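DUF4276 family protein (Pyrococcus horikoshii, PDB 2P62) is of unknown function but belongs to the DUF3226 family of the Toprim-like clan and forms a pair of identical subunits. Local coordinates at residues S155-D163 against L222-V230; V189-N197 against L204-I212. All blocks are in the same frame, centred on the assembly; numbering follows the deposited sequence.

Contact 1. Residues S155-D163 against L222-V230; sequences SLAYLAKLD and LLIRFLSEV
Tyr-158 turns its CG away from the backbone N (chi1 -173°), while Glu-229 keeps CG beside its own N and runs extended beyond it, and the two polar ends meet: Tyr-158 OH donates to Glu-229 OE1 at 2.6 Å. The hydroxyl comes from above the carboxylate, 38° out of its plane. Arg-225 NE, one turn earlier on the same helix, forms a salt bridge with Glu-229 OE2 (2.9 Å), and both carboxylate oxygens are therefore held. A phenylalanine in place of Tyr-158 would probably leave Glu-229 OE1 without this donor and the carboxylate freer to turn about its remaining tie to Arg-225. Farther in, Phe-226 is a knob in the hole formed by Ser-155, Tyr-158, Leu-159 and Leu-162. Leu-159 covers one ring face in a CH-pi contact, its CB 3.8 Å from the Phe-226 centroid, and the ring edge meets Tyr-158 CD1. Leu-162 returns the knob among Leu-222, Arg-225, Phe-226 and Glu-229, with CD1 3.8 Å from Phe-226 CB and CD2 over a guanidinium face of Arg-225. Across these reciprocal knobs-into-holes the axes of 155-162 and 222-229 approach to 10.2 Å, with their directions 137° apart. Met-215 of helix 204-218 packs on Leu-159 and Leu-222, and helix 11-23 brings Phe-16 to Leu-156 and Leu-20 to Leu-223.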
loop_
_atom_site.group_PDB
_atom_site.type_symbol
_atom_site.label_atom_id
_atom_site.label_comp_id
_atom_site.label_asym_id
_atom_site.label_seq_id
_atom_site.Cartn_x
_atom_site.Cartn_y
_atom_site.Cartn_z
ATOM N N SER A 155 -3.338 7.644 -17.814
ATOM C CA SER A 155 -3.820 8.999 -17.576
ATOM C C SER A 155 -2.873 9.712 -16.610
ATOM O O SER A 155 -2.574 10.891 -16.790
ATOM C CB SER A 155 -5.225 8.968 -16.978
ATOM O OG SER A 155 -6.135 8.320 -17.845
ATOM N N LEU A 156 -2.424 8.997 -15.578
ATOM C CA LEU A 156 -1.495 9.547 -14.586
ATOM C C LEU A 156 -0.190 9.915 -15.285
ATOM O O LEU A 156 0.438 10.919 -14.966
ATOM C CB LEU A 156 -1.208 8.518 -13.478
ATOM C CG LEU A 156 -1.959 8.572 -12.133
ATOM C CD1 LEU A 156 -1.582 9.855 -11.387
ATOM C CD2 LEU A 156 -3.448 8.511 -12.352
ATOM N N ALA A 157 0.214 9.088 -16.240
ATOM C CA ALA A 157 1.432 9.344 -16.992
ATOM C C ALA A 157 1.254 10.614 -17.829
ATOM O O ALA A 157 2.205 11.370 -18.030
ATOM C CB ALA A 157 1.751 8.159 -17.899
ATOM N N TYR A 158 0.031 10.849 -18.310
ATOM C CA TYR A 158 -0.241 12.025 -19.126
ATOM C C TYR A 158 -0.197 13.294 -18.281
ATOM O O TYR A 158 0.249 14.351 -18.741
ATOM C CB TYR A 158 -1.596 11.882 -19.833
ATOM C CG TYR A 158 -1.874 12.981 -20.831
ATOM C CD1 TYR A 158 -2.628 14.092 -20.476
ATOM C CD2 TYR A 158 -1.353 12.921 -22.123
ATOM C CE1 TYR A 158 -2.863 15.122 -21.376
ATOM C CE2 TYR A 158 -1.579 13.946 -23.039
ATOM C CZ TYR A 158 -2.338 15.046 -22.655
ATOM O OH TYR A 158 -2.567 16.070 -23.548
ATOM N N LEU A 159 -0.651 13.182 -17.039
ATOM C CA LEU A 159 -0.621 14.313 -16.130
ATOM C C LEU A 159 0.849 14.638 -15.847
ATOM O O LEU A 159 1.235 15.804 -15.797
ATOM C CB LEU A 159 -1.346 13.969 -14.824
ATOM C CG LEU A 159 -1.332 15.047 -13.729
ATOM C CD1 LEU A 159 -1.977 16.319 -14.240
ATOM C CD2 LEU A 159 -2.067 14.539 -12.500
ATOM N N ALA A 160 1.667 13.600 -15.676
ATOM C CA ALA A 160 3.091 13.786 -15.413
ATOM C C ALA A 160 3.718 14.516 -16.593
ATOM O O ALA A 160 4.562 15.398 -16.421
ATOM C CB ALA A 160 3.777 12.435 -15.194
ATOM N N LYS A 161 3.300 14.140 -17.793
ATOM C CA LYS A 161 3.798 14.772 -19.005
ATOM C C LYS A 161 3.480 16.270 -18.995
ATOM O O LYS A 161 4.378 17.100 -19.098
ATOM C CB LYS A 161 3.172 14.106 -20.234
ATOM C CG LYS A 161 3.709 14.612 -21.565
ATOM C CD LYS A 161 3.231 13.717 -22.695
ATOM C CE LYS A 161 3.823 14.121 -24.032
ATOM N NZ LYS A 161 3.452 13.147 -25.095
ATOM N N LEU A 162 2.204 16.617 -18.860
ATOM C CA LEU A 162 1.812 18.024 -18.844
ATOM C C LEU A 162 2.579 18.814 -17.802
ATOM O O LEU A 162 2.879 19.994 -17.998
ATOM C CB LEU A 162 0.319 18.162 -18.563
ATOM C CG LEU A 162 -0.614 17.437 -19.538
ATOM C CD1 LEU A 162 -2.057 17.880 -19.271
ATOM C CD2 LEU A 162 -0.221 17.754 -20.967
ATOM N N ASP A 163 2.897 18.146 -16.697
ATOM C CA ASP A 163 3.622 18.757 -15.590
ATOM C C ASP A 163 5.113 18.888 -15.931
ATOM O O ASP A 163 5.892 19.436 -15.151
ATOM C CB ASP A 163 3.435 17.896 -14.338
ATOM C CG ASP A 163 3.739 18.643 -13.051
ATOM O OD1 ASP A 163 3.836 17.979 -12.010
ATOM O OD2 ASP A 163 3.872 19.881 -13.062
ATOM N N LEU A 222 -3.646 23.473 -14.398
ATOM C CA LEU A 222 -3.005 22.364 -15.080
ATOM C C LEU A 222 -3.845 21.090 -14.879
ATOM O O LEU A 222 -4.110 20.370 -15.838
ATOM C CB LEU A 222 -1.589 22.167 -14.536
ATOM C CG LEU A 222 -0.812 21.049 -15.226
ATOM C CD1 LEU A 222 -0.541 21.431 -16.682
ATOM C CD2 LEU A 222 0.489 20.808 -14.483
ATOM N N LEU A 223 -4.268 20.826 -13.639
ATOM C CA LEU A 223 -5.076 19.640 -13.327
ATOM C C LEU A 223 -6.422 19.675 -14.048
ATOM O O LEU A 223 -6.877 18.667 -14.599
ATOM C CB LEU A 223 -5.336 19.527 -11.818
ATOM C CG LEU A 223 -6.215 18.334 -11.392
ATOM C CD1 LEU A 223 -5.388 17.059 -11.472
ATOM C CD2 LEU A 223 -6.752 18.532 -9.976
ATOM N N ILE A 224 -7.060 20.837 -14.032
ATOM C CA ILE A 224 -8.346 21.001 -14.689
ATOM C C ILE A 224 -8.190 20.739 -16.181
ATOM O O ILE A 224 -9.014 20.055 -16.782
ATOM C CB ILE A 224 -8.910 22.421 -14.437
ATOM C CG1 ILE A 224 -9.387 22.525 -12.982
ATOM C CG2 ILE A 224 -10.040 22.718 -15.398
ATOM C CD1 ILE A 224 -9.842 23.911 -12.568
ATOM N N ARG A 225 -7.121 21.268 -16.768
ATOM C CA ARG A 225 -6.849 21.081 -18.192
ATOM C C ARG A 225 -6.622 19.596 -18.468
ATOM O O ARG A 225 -7.111 19.042 -19.458
ATOM C CB ARG A 225 -5.602 21.869 -18.592
ATOM C CG ARG A 225 -5.135 21.610 -20.009
ATOM C CD ARG A 225 -3.725 22.137 -20.242
ATOM N NE ARG A 225 -3.183 21.546 -21.461
ATOM C CZ ARG A 225 -1.901 21.547 -21.806
ATOM N NH1 ARG A 225 -0.995 22.121 -21.020
ATOM N NH2 ARG A 225 -1.529 20.955 -22.938
ATOM N N PHE A 226 -5.865 18.959 -17.583
ATOM C CA PHE A 226 -5.589 17.543 -17.709
ATOM C C PHE A 226 -6.907 16.770 -17.693
ATOM O O PHE A 226 -7.175 15.975 -18.594
ATOM C CB PHE A 226 -4.661 17.089 -16.570
ATOM C CG PHE A 226 -4.801 15.636 -16.203
ATOM C CD1 PHE A 226 -5.472 15.264 -15.037
ATOM C CD2 PHE A 226 -4.294 14.639 -17.033
ATOM C CE1 PHE A 226 -5.636 13.923 -14.703
ATOM C CE2 PHE A 226 -4.452 13.293 -16.712
ATOM C CZ PHE A 226 -5.124 12.932 -15.547
ATOM N N LEU A 227 -7.734 17.026 -16.678
ATOM C CA LEU A 227 -9.032 16.353 -16.530
ATOM C C LEU A 227 -9.919 16.515 -17.764
ATOM O O LEU A 227 -10.724 15.634 -18.090
ATOM C CB LEU A 227 -9.784 16.900 -15.309
ATOM C CG LEU A 227 -9.231 16.590 -13.914
ATOM C CD1 LEU A 227 -10.039 17.349 -12.860
ATOM C CD2 LEU A 227 -9.282 15.084 -13.661
ATOM N N SER A 228 -9.775 17.654 -18.436
ATOM C CA SER A 228 -10.555 17.944 -19.630
ATOM C C SER A 228 -10.012 17.197 -20.859
ATOM O O SER A 228 -10.774 16.563 -21.589
ATOM C CB SER A 228 -10.572 19.459 -19.883
ATOM O OG SER A 228 -11.407 19.792 -20.984
ATOM N N GLU A 229 -8.698 17.250 -21.075
ATOM C CA GLU A 229 -8.095 16.575 -22.228
ATOM C C GLU A 229 -8.222 15.053 -22.169
ATOM O O GLU A 229 -8.195 14.383 -23.203
ATOM C CB GLU A 229 -6.610 16.945 -22.371
ATOM C CG GLU A 229 -6.337 18.435 -22.331
ATOM C CD GLU A 229 -4.918 18.807 -22.736
ATOM O OE1 GLU A 229 -3.981 18.016 -22.490
ATOM O OE2 GLU A 229 -4.740 19.915 -23.288
ATOM N N VAL A 230 -8.350 14.504 -20.964
ATOM C CA VAL A 230 -8.481 13.057 -20.807
ATOM C C VAL A 230 -9.955 12.685 -20.728
ATOM O O VAL A 230 -10.319 11.513 -20.646
ATOM C CB VAL A 230 -7.769 12.563 -19.532
ATOM C CG1 VAL A 230 -7.910 11.061 -19.406
ATOM C CG2 VAL A 230 -6.302 12.935 -19.583
#

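Contact 2. Residues V189-N197 against L204-I212; sequences VMHILSIAN and LSGLYEKYI
A serine hydroxyl rests against two neighbouring leucine methyls: Ser-194 OG lies 3.3 Å from both Leu-204 CD2 and Leu-207 CD2. With OG set beside its own backbone N, Ser-194 turns back to its helix, where OG gives a weak hydrogen bond to Met-190 O (3.4 Å). The other branch of Leu-204 reaches the imidazole, CD1 standing 3.8 Å from His-191 NE2 with the two side chains at about a right angle. Met-190, bent at chi2 and chi3, swings its sulfur beside an aromatic ring, and SD lies 4.8 Å from the Tyr-208 centroid, 56° off the normal, an oblique Met-aromatic contact, though Met-190 is modelled too close to Tyr-208 for its details to be secure. These are consecutive helices of the all-helical stretch that follows the last strand, 129-136, of the mixed sheet; they are joined by a short loop, and segments 189-196 and 204-212 cross at 59° with axes 10.7 Å apart. Farther along, Leu-193 CD2 packs on Leu-207 CD2 at 4.1 Å, and Leu-193 CD1 sits over one face of the Tyr-211 ring. Asn-197, just past the helix end, brings OD1 to 3.3 Å from Tyr-211 CD1, amide and ring planes inclined at 47°; the Tyr-211 hydroxyl itself is hydrogen-bonded to Asp-163. The His-191 and Leu-204 end borders the second subunit: the His-191 ring meets His-191 of that subunit, Ser-205 N hydrogen-bonds to Asp-202 OD1 of that neighbour, and Cys-203, next to Leu-204, forms an interchain disulfide.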
loop_
_atom_site.group_PDB
_atom_site.type_symbol
_atom_site.label_atom_id
_atom_site.label_comp_id
_atom_site.label_asym_id
_atom_site.label_seq_id
_atom_site.Cartn_x
_atom_site.Cartn_y
_atom_site.Cartn_z
ATOM N N VAL A 189 6.236 3.773 -15.365
ATOM C CA VAL A 189 6.419 5.220 -15.290
ATOM C C VAL A 189 5.992 5.744 -13.925
ATOM O O VAL A 189 6.535 6.724 -13.406
ATOM C CB VAL A 189 5.593 5.953 -16.387
ATOM C CG1 VAL A 189 5.769 7.464 -16.253
ATOM C CG2 VAL A 189 6.035 5.500 -17.775
ATOM N N MET A 190 5.008 5.082 -13.344
ATOM C CA MET A 190 4.512 5.498 -12.052
ATOM C C MET A 190 5.640 5.417 -11.023
ATOM O O MET A 190 5.721 6.232 -10.111
ATOM C CB MET A 190 3.338 4.611 -11.659
ATOM C CG MET A 190 2.099 5.377 -11.256
ATOM S SD MET A 190 1.240 6.319 -12.506
ATOM C CE MET A 190 2.123 7.741 -12.591
ATOM N N HIS A 191 6.524 4.440 -11.180
ATOM C CA HIS A 191 7.635 4.304 -10.257
ATOM C C HIS A 191 8.713 5.347 -10.501
ATOM O O HIS A 191 9.447 5.704 -9.582
ATOM C CB HIS A 191 8.218 2.898 -10.326
ATOM C CG HIS A 191 7.356 1.874 -9.666
ATOM N ND1 HIS A 191 6.520 1.036 -10.372
ATOM C CD2 HIS A 191 7.139 1.608 -8.357
ATOM C CE1 HIS A 191 5.825 0.298 -9.526
ATOM N NE2 HIS A 191 6.181 0.626 -8.296
ATOM N N ILE A 192 8.812 5.836 -11.734
ATOM C CA ILE A 192 9.788 6.864 -12.046
ATOM C C ILE A 192 9.266 8.129 -11.391
ATOM O O ILE A 192 10.038 8.941 -10.878
ATOM C CB ILE A 192 9.904 7.092 -13.559
ATOM C CG1 ILE A 192 10.455 5.832 -14.219
ATOM C CG2 ILE A 192 10.784 8.310 -13.842
ATOM C CD1 ILE A 192 10.643 5.962 -15.695
ATOM N N LEU A 193 7.942 8.281 -11.407
ATOM C CA LEU A 193 7.290 9.433 -10.792
ATOM C C LEU A 193 7.582 9.460 -9.284
ATOM O O LEU A 193 7.771 10.529 -8.714
ATOM C CB LEU A 193 5.770 9.387 -11.021
ATOM C CG LEU A 193 4.939 10.517 -10.386
ATOM C CD1 LEU A 193 5.302 11.849 -11.031
ATOM C CD2 LEU A 193 3.446 10.250 -10.568
ATOM N N SER A 194 7.622 8.293 -8.639
ATOM C CA SER A 194 7.908 8.233 -7.206
ATOM C C SER A 194 9.300 8.804 -6.931
ATOM O O SER A 194 9.527 9.503 -5.938
ATOM C CB SER A 194 7.858 6.789 -6.694
ATOM O OG SER A 194 6.570 6.228 -6.803
ATOM N N ILE A 195 10.230 8.481 -7.819
ATOM C CA ILE A 195 11.601 8.946 -7.703
ATOM C C ILE A 195 11.683 10.434 -8.015
ATOM O O ILE A 195 12.357 11.189 -7.310
ATOM C CB ILE A 195 12.503 8.179 -8.672
ATOM C CG1 ILE A 195 12.483 6.690 -8.309
ATOM C CG2 ILE A 195 13.900 8.772 -8.662
ATOM C CD1 ILE A 195 13.199 5.792 -9.309
ATOM N N ALA A 196 10.985 10.859 -9.064
ATOM C CA ALA A 196 10.998 12.261 -9.461
ATOM C C ALA A 196 10.385 13.167 -8.406
ATOM O O ALA A 196 10.706 14.351 -8.348
ATOM C CB ALA A 196 10.264 12.440 -10.785
ATOM N N ASN A 197 9.500 12.627 -7.575
ATOM C CA ASN A 197 8.873 13.444 -6.538
ATOM C C ASN A 197 9.410 13.086 -5.163
ATOM O O ASN A 197 8.919 13.575 -4.145
ATOM C CB ASN A 197 7.354 13.269 -6.548
ATOM C CG ASN A 197 6.721 13.730 -7.845
ATOM O OD1 ASN A 197 5.500 13.749 -7.978
ATOM N ND2 ASN A 197 7.553 14.101 -8.813
ATOM N N LEU A 204 1.709 3.496 -4.039
ATOM C CA LEU A 204 1.590 4.455 -5.117
ATOM C C LEU A 204 0.281 5.224 -4.955
ATOM O O LEU A 204 0.191 6.395 -5.322
ATOM C CB LEU A 204 1.613 3.729 -6.463
ATOM C CG LEU A 204 2.931 3.049 -6.840
ATOM C CD1 LEU A 204 2.711 2.226 -8.092
ATOM C CD2 LEU A 204 4.035 4.089 -7.053
ATOM N N SER A 205 -0.735 4.562 -4.405
ATOM C CA SER A 205 -2.021 5.204 -4.199
ATOM C C SER A 205 -1.823 6.454 -3.353
ATOM O O SER A 205 -2.463 7.475 -3.587
ATOM C CB SER A 205 -2.993 4.245 -3.505
ATOM O OG SER A 205 -2.511 3.833 -2.232
ATOM N N GLY A 206 -0.929 6.365 -2.370
ATOM C CA GLY A 206 -0.657 7.506 -1.512
ATOM C C GLY A 206 0.024 8.627 -2.274
ATOM O O GLY A 206 -0.145 9.805 -1.958
ATOM N N LEU A 207 0.802 8.256 -3.285
ATOM C CA LEU A 207 1.510 9.229 -4.107
ATOM C C LEU A 207 0.526 10.027 -4.968
ATOM O O LEU A 207 0.677 11.238 -5.148
ATOM C CB LEU A 207 2.536 8.514 -4.998
ATOM C CG LEU A 207 3.201 9.349 -6.102
ATOM C CD1 LEU A 207 3.996 10.508 -5.487
ATOM C CD2 LEU A 207 4.095 8.453 -6.937
ATOM N N TYR A 208 -0.486 9.348 -5.495
ATOM C CA TYR A 208 -1.482 10.013 -6.332
ATOM C C TYR A 208 -2.206 11.111 -5.544
ATOM O O TYR A 208 -2.386 12.228 -6.048
ATOM C CB TYR A 208 -2.462 8.974 -6.895
ATOM C CG TYR A 208 -1.761 7.865 -7.659
ATOM C CD1 TYR A 208 -2.372 6.626 -7.848
ATOM C CD2 TYR A 208 -0.458 8.039 -8.150
ATOM C CE1 TYR A 208 -1.702 5.587 -8.499
ATOM C CE2 TYR A 208 0.222 7.002 -8.804
ATOM C CZ TYR A 208 -0.407 5.779 -8.968
ATOM O OH TYR A 208 0.243 4.719 -9.560
ATOM N N GLU A 209 -2.605 10.791 -4.311
ATOM C CA GLU A 209 -3.281 11.744 -3.424
ATOM C C GLU A 209 -2.378 12.943 -3.165
ATOM O O GLU A 209 -2.799 14.092 -3.294
ATOM C CB GLU A 209 -3.626 11.098 -2.069
ATOM C CG GLU A 209 -4.776 10.092 -2.101
ATOM C CD GLU A 209 -5.096 9.489 -0.732
ATOM O OE1 GLU A 209 -5.400 10.258 0.208
ATOM O OE2 GLU A 209 -5.042 8.244 -0.602
ATOM N N LYS A 210 -1.132 12.666 -2.798
ATOM C CA LYS A 210 -0.176 13.724 -2.514
ATOM C C LYS A 210 0.099 14.581 -3.750
ATOM O O LYS A 210 -0.100 15.793 -3.729
ATOM C CB LYS A 210 1.135 13.128 -2.002
ATOM C CG LYS A 210 2.133 14.170 -1.560
ATOM C CD LYS A 210 3.449 13.549 -1.156
ATOM C CE LYS A 210 4.473 14.626 -0.807
ATOM N NZ LYS A 210 5.859 14.064 -0.821
ATOM N N TYR A 211 0.550 13.938 -4.823
ATOM C CA TYR A 211 0.867 14.620 -6.074
ATOM C C TYR A 211 -0.292 15.467 -6.610
ATOM O O TYR A 211 -0.106 16.626 -6.998
ATOM C CB TYR A 211 1.291 13.589 -7.123
ATOM C CG TYR A 211 1.687 14.176 -8.460
ATOM C CD1 TYR A 211 2.642 15.193 -8.546
ATOM C CD2 TYR A 211 1.130 13.690 -9.647
ATOM C CE1 TYR A 211 3.034 15.714 -9.782
ATOM C CE2 TYR A 211 1.516 14.200 -10.884
ATOM C CZ TYR A 211 2.470 15.214 -10.942
ATOM O OH TYR A 211 2.845 15.726 -12.160
ATOM N N ILE A 212 -1.493 14.907 -6.625
ATOM C CA ILE A 212 -2.627 15.663 -7.130
ATOM C C ILE A 212 -3.058 16.732 -6.132
ATOM O O ILE A 212 -3.368 17.860 -6.514
ATOM C CB ILE A 212 -3.805 14.727 -7.454
ATOM C CG1 ILE A 212 -3.394 13.791 -8.598
ATOM C CG2 ILE A 212 -5.054 15.545 -7.798
ATOM C CD1 ILE A 212 -4.486 12.856 -9.079
#

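How the contacts relate
Both segments of contact 2 fall, in sequence, between the two segments of contact 1; the centres lie 14 Å apart. A probable hydrogen bond joins them directly, Asp-163 OD1 to Tyr-211 OH at 2.5 Å, and Asp-163 OD1 also forms a salt bridge with Arg-218. Leu-156, on the side of its helix turned from 222-230, packs its CB 3.4 Å from Met-190 SD and its CD1 3.9 Å from Tyr-208 CD2. Helix 152-162 is thus shared, touching 222-230 on one side and both segments of contact 2 on another. Contact 2 adjoins the second subunit, whereas the segments of contact 1 touch no other chain of the assembly.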